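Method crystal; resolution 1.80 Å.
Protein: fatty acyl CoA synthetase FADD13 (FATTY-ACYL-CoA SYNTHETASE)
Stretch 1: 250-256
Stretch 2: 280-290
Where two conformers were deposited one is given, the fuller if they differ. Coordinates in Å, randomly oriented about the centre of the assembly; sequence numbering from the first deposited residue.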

ATOM      1  N   VAL A 250       1.984  11.992  18.586  1.00 17.56           N
ATOM      2  CA  VAL A 250       2.480  12.339  17.239  1.00 16.97           C
ATOM      3  C   VAL A 250       2.695  13.835  16.997  1.00 17.92           C
ATOM      4  O   VAL A 250       3.667  14.225  16.351  1.00 14.97           O
ATOM      5  CB  VAL A 250       1.619  11.685  16.143  1.00 17.16           C
ATOM      6  CG1 VAL A 250       0.236  12.210  16.168  1.00 17.39           C
ATOM      7  CG2 VAL A 250       2.267  11.796  14.713  1.00 16.56           C
ATOM      8  N   TRP A 251       1.834  14.685  17.548  1.00 16.66           N
ATOM      9  CA  TRP A 251       1.989  16.123  17.292  1.00 18.68           C
ATOM     10  C   TRP A 251       3.261  16.634  17.944  1.00 19.03           C
ATOM     11  O   TRP A 251       3.914  17.495  17.397  1.00 18.26           O
ATOM     12  CB  TRP A 251       0.777  16.941  17.736  1.00 18.60           C
ATOM     13  CG  TRP A 251      -0.420  16.812  16.813  1.00 18.02           C
ATOM     14  CD1 TRP A 251      -1.584  16.187  17.099  1.00 15.95           C
ATOM     15  CD2 TRP A 251      -0.535  17.275  15.461  1.00 15.70           C
ATOM     16  NE1 TRP A 251      -2.436  16.242  16.023  1.00 16.98           N
ATOM     17  CE2 TRP A 251      -1.808  16.865  14.989  1.00 15.92           C
ATOM     18  CE3 TRP A 251       0.321  17.934  14.585  1.00 14.96           C
ATOM     19  CZ2 TRP A 251      -2.269  17.162  13.703  1.00 16.16           C
ATOM     20  CZ3 TRP A 251      -0.138  18.232  13.289  1.00 19.52           C
ATOM     21  CH2 TRP A 251      -1.410  17.837  12.864  1.00 18.15           C
ATOM     22  N   SER A 252       3.584  16.143  19.136  1.00 20.11           N
ATOM     23  CA  SER A 252       4.818  16.522  19.818  0.70 21.65           C
ATOM     24  C   SER A 252       6.017  16.171  18.954  1.00 20.78           C
ATOM     25  O   SER A 252       7.011  16.871  18.912  1.00 21.53           O
ATOM     26  CB  SER A 252       4.943  15.756  21.145  0.70 22.95           C
ATOM     27  OG  SER A 252       6.067  16.204  21.875  0.70 25.32           O
ATOM     28  N   LEU A 253       5.922  15.033  18.296  1.00 19.12           N
ATOM     29  CA  LEU A 253       7.015  14.516  17.518  1.00 18.09           C
ATOM     30  C   LEU A 253       7.144  15.404  16.302  1.00 17.20           C
ATOM     31  O   LEU A 253       8.261  15.747  15.903  1.00 18.11           O
ATOM     32  CB  LEU A 253       6.713  13.066  17.105  1.00 17.48           C
ATOM     33  CG  LEU A 253       7.713  12.437  16.126  1.00 18.69           C
ATOM     34  CD1 LEU A 253       9.166  12.590  16.630  1.00 19.75           C
ATOM     35  CD2 LEU A 253       7.370  10.941  15.795  1.00 16.08           C
ATOM     36  N   ILE A 254       6.006  15.752  15.708  1.00 15.61           N
ATOM     37  CA  ILE A 254       5.956  16.600  14.512  1.00 15.80           C
ATOM     38  C   ILE A 254       6.579  17.994  14.805  1.00 16.74           C
ATOM     39  O   ILE A 254       7.357  18.548  14.001  1.00 17.06           O
ATOM     40  CB  ILE A 254       4.503  16.708  14.011  1.00 14.86           C
ATOM     41  CG1 ILE A 254       4.132  15.470  13.186  1.00 14.21           C
ATOM     42  CG2 ILE A 254       4.244  18.000  13.223  1.00 14.81           C
ATOM     43  CD1 ILE A 254       2.630  15.392  12.863  1.00 11.11           C
ATOM     44  N   VAL A 255       6.302  18.502  15.990  1.00 17.61           N
ATOM     45  CA  VAL A 255       6.886  19.776  16.426  1.00 18.59           C
ATOM     46  C   VAL A 255       8.361  19.673  16.746  1.00 19.65           C
ATOM     47  O   VAL A 255       9.159  20.456  16.181  1.00 18.70           O
ATOM     48  CB  VAL A 255       6.096  20.392  17.588  1.00 20.78           C
ATOM     49  CG1 VAL A 255       6.756  21.662  18.105  1.00 22.60           C
ATOM     50  CG2 VAL A 255       4.653  20.704  17.130  1.00 21.12           C
ATOM     51  N   GLU A 256       8.727  18.754  17.642  1.00 20.12           N
ATOM     52  CA  GLU A 256      10.104  18.569  18.077  1.00 23.17           C
ATOM     53  C   GLU A 256      11.060  18.304  16.923  1.00 22.28           C
ATOM     54  O   GLU A 256      12.205  18.758  16.970  1.00 22.18           O
ATOM     55  CB  GLU A 256      10.269  17.445  19.116  1.00 24.30           C
ATOM     56  CG  GLU A 256       9.567  17.681  20.397  1.00 30.08           C
ATOM     57  CD  GLU A 256      10.044  18.925  21.137  1.00 39.21           C
ATOM     58  OE1 GLU A 256      11.248  19.268  21.055  1.00 45.45           O
ATOM     59  OE2 GLU A 256       9.212  19.549  21.822  1.00 44.81           O
ATOM     60  N   GLU A 280      -3.830  22.590  20.464  1.00 35.80           N
ATOM     61  CA  GLU A 280      -2.872  23.250  21.337  1.00 38.37           C
ATOM     62  C   GLU A 280      -1.451  23.504  20.831  1.00 38.65           C
ATOM     63  O   GLU A 280      -0.869  24.529  21.155  1.00 40.22           O
ATOM     64  CB  GLU A 280      -2.956  22.682  22.760  1.00 40.84           C
ATOM     65  CG  GLU A 280      -1.952  21.733  23.292  1.00 43.12           C
ATOM     66  CD  GLU A 280      -2.557  20.858  24.441  1.00 48.78           C
ATOM     67  OE1 GLU A 280      -1.997  19.766  24.714  1.00 51.31           O
ATOM     68  OE2 GLU A 280      -3.596  21.226  25.051  1.00 50.38           O
ATOM     69  N   LEU A 281      -0.909  22.623  19.997  1.00 36.45           N
ATOM     70  CA  LEU A 281       0.454  22.809  19.483  1.00 36.68           C
ATOM     71  C   LEU A 281       0.400  23.466  18.105  1.00 36.11           C
ATOM     72  O   LEU A 281      -0.549  23.219  17.355  1.00 36.04           O
ATOM     73  CB  LEU A 281       1.174  21.453  19.402  1.00 35.51           C
ATOM     74  CG  LEU A 281       1.527  20.736  20.713  1.00 36.67           C
ATOM     75  CD1 LEU A 281       2.212  19.397  20.410  1.00 33.89           C
ATOM     76  CD2 LEU A 281       2.403  21.563  21.656  1.00 39.45           C
ATOM     77  N   ASP A 282       1.394  24.308  17.783  1.00 35.31           N
ATOM     78  CA  ASP A 282       1.508  24.929  16.463  1.00 33.77           C
ATOM     79  C   ASP A 282       2.644  24.231  15.706  1.00 32.20           C
ATOM     80  O   ASP A 282       3.749  24.090  16.233  1.00 32.46           O
ATOM     81  CB  ASP A 282       1.839  26.421  16.563  1.00 36.18           C
ATOM     82  N   ALA A 283       2.405  23.873  14.458  1.00 29.38           N
ATOM     83  CA  ALA A 283       3.488  23.228  13.670  1.00 28.51           C
ATOM     84  C   ALA A 283       3.793  23.995  12.376  1.00 28.16           C
ATOM     85  O   ALA A 283       3.336  23.592  11.307  1.00 25.04           O
ATOM     86  CB  ALA A 283       3.160  21.812  13.396  1.00 24.93           C
ATOM     87  N   PRO A 284       4.550  25.114  12.481  1.00 30.26           N
ATOM     88  CA  PRO A 284       4.640  25.983  11.288  1.00 31.01           C
ATOM     89  C   PRO A 284       5.436  25.378  10.133  1.00 29.09           C
ATOM     90  O   PRO A 284       5.252  25.821   9.005  1.00 27.68           O
ATOM     91  CB  PRO A 284       5.306  27.261  11.802  1.00 34.39           C
ATOM     92  CG  PRO A 284       5.951  26.862  13.121  1.00 35.65           C
ATOM     93  CD  PRO A 284       5.174  25.732  13.673  1.00 32.64           C
ATOM     94  N   ASP A 285       6.283  24.385  10.411  1.00 26.83           N
ATOM     95  CA  ASP A 285       7.058  23.752   9.342  1.00 25.51           C
ATOM     96  C   ASP A 285       6.212  22.701   8.619  1.00 21.76           C
ATOM     97  O   ASP A 285       6.607  22.267   7.534  1.00 19.35           O
ATOM     98  CB  ASP A 285       8.312  23.036   9.890  1.00 27.10           C
ATOM     99  CG  ASP A 285       9.346  23.991  10.536  1.00 33.55           C
ATOM    100  OD1 ASP A 285      10.010  24.750   9.805  1.00 40.41           O
ATOM    101  OD2 ASP A 285       9.532  23.921  11.767  1.00 38.02           O
ATOM    102  N   PHE A 286       5.110  22.220   9.220  1.00 18.80           N
ATOM    103  CA  PHE A 286       4.388  21.075   8.639  1.00 18.35           C
ATOM    104  C   PHE A 286       3.515  21.548   7.466  1.00 19.11           C
ATOM    105  O   PHE A 286       2.696  22.476   7.619  1.00 21.06           O
ATOM    106  CB  PHE A 286       3.494  20.410   9.690  1.00 17.81           C
ATOM    107  CG  PHE A 286       2.999  19.102   9.248  1.00 17.80           C
ATOM    108  CD1 PHE A 286       3.769  17.973   9.419  1.00 19.89           C
ATOM    109  CD2 PHE A 286       1.845  19.012   8.480  1.00 19.73           C
ATOM    110  CE1 PHE A 286       3.327  16.749   8.951  1.00 19.54           C
ATOM    111  CE2 PHE A 286       1.428  17.781   7.936  1.00 19.00           C
ATOM    112  CZ  PHE A 286       2.158  16.664   8.202  1.00 19.54           C
ATOM    113  N   ARG A 287       3.705  20.991   6.293  1.00 16.61           N
ATOM    114  CA  ARG A 287       2.978  21.447   5.121  1.00 17.69           C
ATOM    115  C   ARG A 287       1.824  20.562   4.739  1.00 16.93           C
ATOM    116  O   ARG A 287       0.770  21.086   4.428  1.00 18.16           O
ATOM    117  CB  ARG A 287       3.917  21.590   3.906  1.00 18.11           C
ATOM    118  CG  ARG A 287       5.125  22.445   4.195  1.00 16.82           C
ATOM    119  CD  ARG A 287       5.758  23.034   2.900  1.00 19.61           C
ATOM    120  NE  ARG A 287       6.220  21.954   2.009  1.00 18.11           N
ATOM    121  CZ  ARG A 287       7.377  21.293   2.114  1.00 18.54           C
ATOM    122  NH1 ARG A 287       8.252  21.561   3.081  1.00 17.37           N
ATOM    123  NH2 ARG A 287       7.671  20.350   1.192  1.00 16.61           N
ATOM    124  N   TYR A 288       2.033  19.248   4.662  1.00 16.13           N
ATOM    125  CA  TYR A 288       0.957  18.356   4.240  1.00 15.18           C
ATOM    126  C   TYR A 288       1.133  16.900   4.650  1.00 16.00           C
ATOM    127  O   TYR A 288       2.233  16.426   4.850  1.00 15.29           O
ATOM    128  CB  TYR A 288       0.744  18.448   2.685  1.00 15.95           C
ATOM    129  CG  TYR A 288       1.925  18.031   1.882  1.00 16.02           C
ATOM    130  CD1 TYR A 288       2.101  16.707   1.486  1.00 16.87           C
ATOM    131  CD2 TYR A 288       2.874  18.960   1.501  1.00 18.20           C
ATOM    132  CE1 TYR A 288       3.144  16.361   0.732  1.00 17.41           C
ATOM    133  CE2 TYR A 288       3.947  18.622   0.750  1.00 16.20           C
ATOM    134  CZ  TYR A 288       4.100  17.289   0.375  1.00 15.07           C
ATOM    135  OH  TYR A 288       5.176  16.835  -0.361  1.00 18.84           O
ATOM    136  N   PHE A 289       0.028  16.181   4.675  1.00 16.22           N
ATOM    137  CA  PHE A 289       0.055  14.764   4.786  1.00 16.45           C
ATOM    138  C   PHE A 289      -0.136  14.119   3.430  1.00 18.38           C
ATOM    139  O   PHE A 289      -0.805  14.660   2.584  1.00 18.73           O
ATOM    140  CB  PHE A 289      -1.082  14.285   5.678  1.00 16.22           C
ATOM    141  CG  PHE A 289      -0.913  14.617   7.142  1.00 16.81           C
ATOM    142  CD1 PHE A 289      -0.095  13.843   7.974  1.00 21.14           C
ATOM    143  CD2 PHE A 289      -1.582  15.703   7.667  1.00 20.50           C
ATOM    144  CE1 PHE A 289       0.040  14.149   9.334  1.00 24.72           C
ATOM    145  CE2 PHE A 289      -1.434  16.040   9.022  1.00 21.93           C
ATOM    146  CZ  PHE A 289      -0.632  15.250   9.850  1.00 22.93           C
ATOM    147  N   ILE A 290       0.507  12.972   3.227  1.00 17.37           N
ATOM    148  CA  ILE A 290       0.289  12.132   2.054  1.00 19.13           C
ATOM    149  C   ILE A 290      -0.543  10.989   2.609  1.00 19.23           C
ATOM    150  O   ILE A 290      -0.083  10.318   3.523  1.00 18.34           O
ATOM    151  CB  ILE A 290       1.574  11.538   1.509  1.00 19.76           C
ATOM    152  CG1 ILE A 290       2.537  12.653   1.114  1.00 19.38           C
ATOM    153  CG2 ILE A 290       1.257  10.643   0.266  1.00 22.55           C
ATOM    154  CD1 ILE A 290       3.948  12.163   0.716  1.00 20.61           C
TER

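The helical segment 250-256 packs against a chain that leaves a helix at Leu-281, passes through a type I turn from Ala-283 to Phe-286 and enters a strand at Tyr-288. The contact is small, burying 376 Å² over both sides, and it is held by shape rather than by polar pairing: no hydrogen bond crosses between the modelled atoms. Helical hydrogen bonds such as Ile-254 N to Val-250 O and Val-255 N to Trp-251 O, both 2.9 Å, occupy these backbone groups; the surface turned to the loop is largely apolar because of the side chains of Trp-251, Ile-254 and Val-255.

Leu-281 supplies the most prominent bump. Its CA-to-CB bond points toward the helix, and with chi1 m and chi2 t its CD1 methyl is laid against the helix backbone, 3.8 Å from Trp-251 C and 3.8 Å from Ser-252 N. The same methyl lies 3.9 Å from Trp-251 CB, so it occupies a shallow recess between the root of the tryptophan side chain and the start of the next residue. Ser-252 directs its own CA-to-CB bond away, and its part in this contact is mainly through the backbone.

One turn further along, Val-255 meets the loop chiefly through CG2. Val-255 CG2 approaches Asp-282 O at 3.6 Å, a van der Waals contact with the peptide, and sits 4.2 Å from both Leu-281 CB and Ala-283 CB; Val-255 CG1 is also 4.3 Å from Asp-282 O. CG2 thus fills the dip left between two side chains that point toward the helix, while the CA-to-CB bond of Asp-282 points away.

Ala-283 brings the loop closest to the helix in backbone terms, its CA lying 5.6 Å from the CA of Val-255. Ala-283 CB rests 4.0 Å from Ile-254 CG2. That isoleucine methyl is shared: it also meets Phe-286 CD1 at 3.8 Å, and so is lodged between the alanine methyl and the phenylalanine ring. The turn, closed by a hydrogen bond from Phe-286 N to Ala-283 O at 3.1 Å, carries the chain round so that both residues direct their CA-to-CB bonds toward the helix.

Phe-289 adds a last apolar contact, to Trp-251 and Ile-254. Its CA-to-CB bond runs sideways, but its ring extends nearer, bringing CZ to 4.0 Å from Trp-251 CH2 and 4.4 Å from Ile-254 CD1. The indole tip meets the phenylalanine ring at its edge, near the ring plane, whereas the isoleucine methyl approaches obliquely.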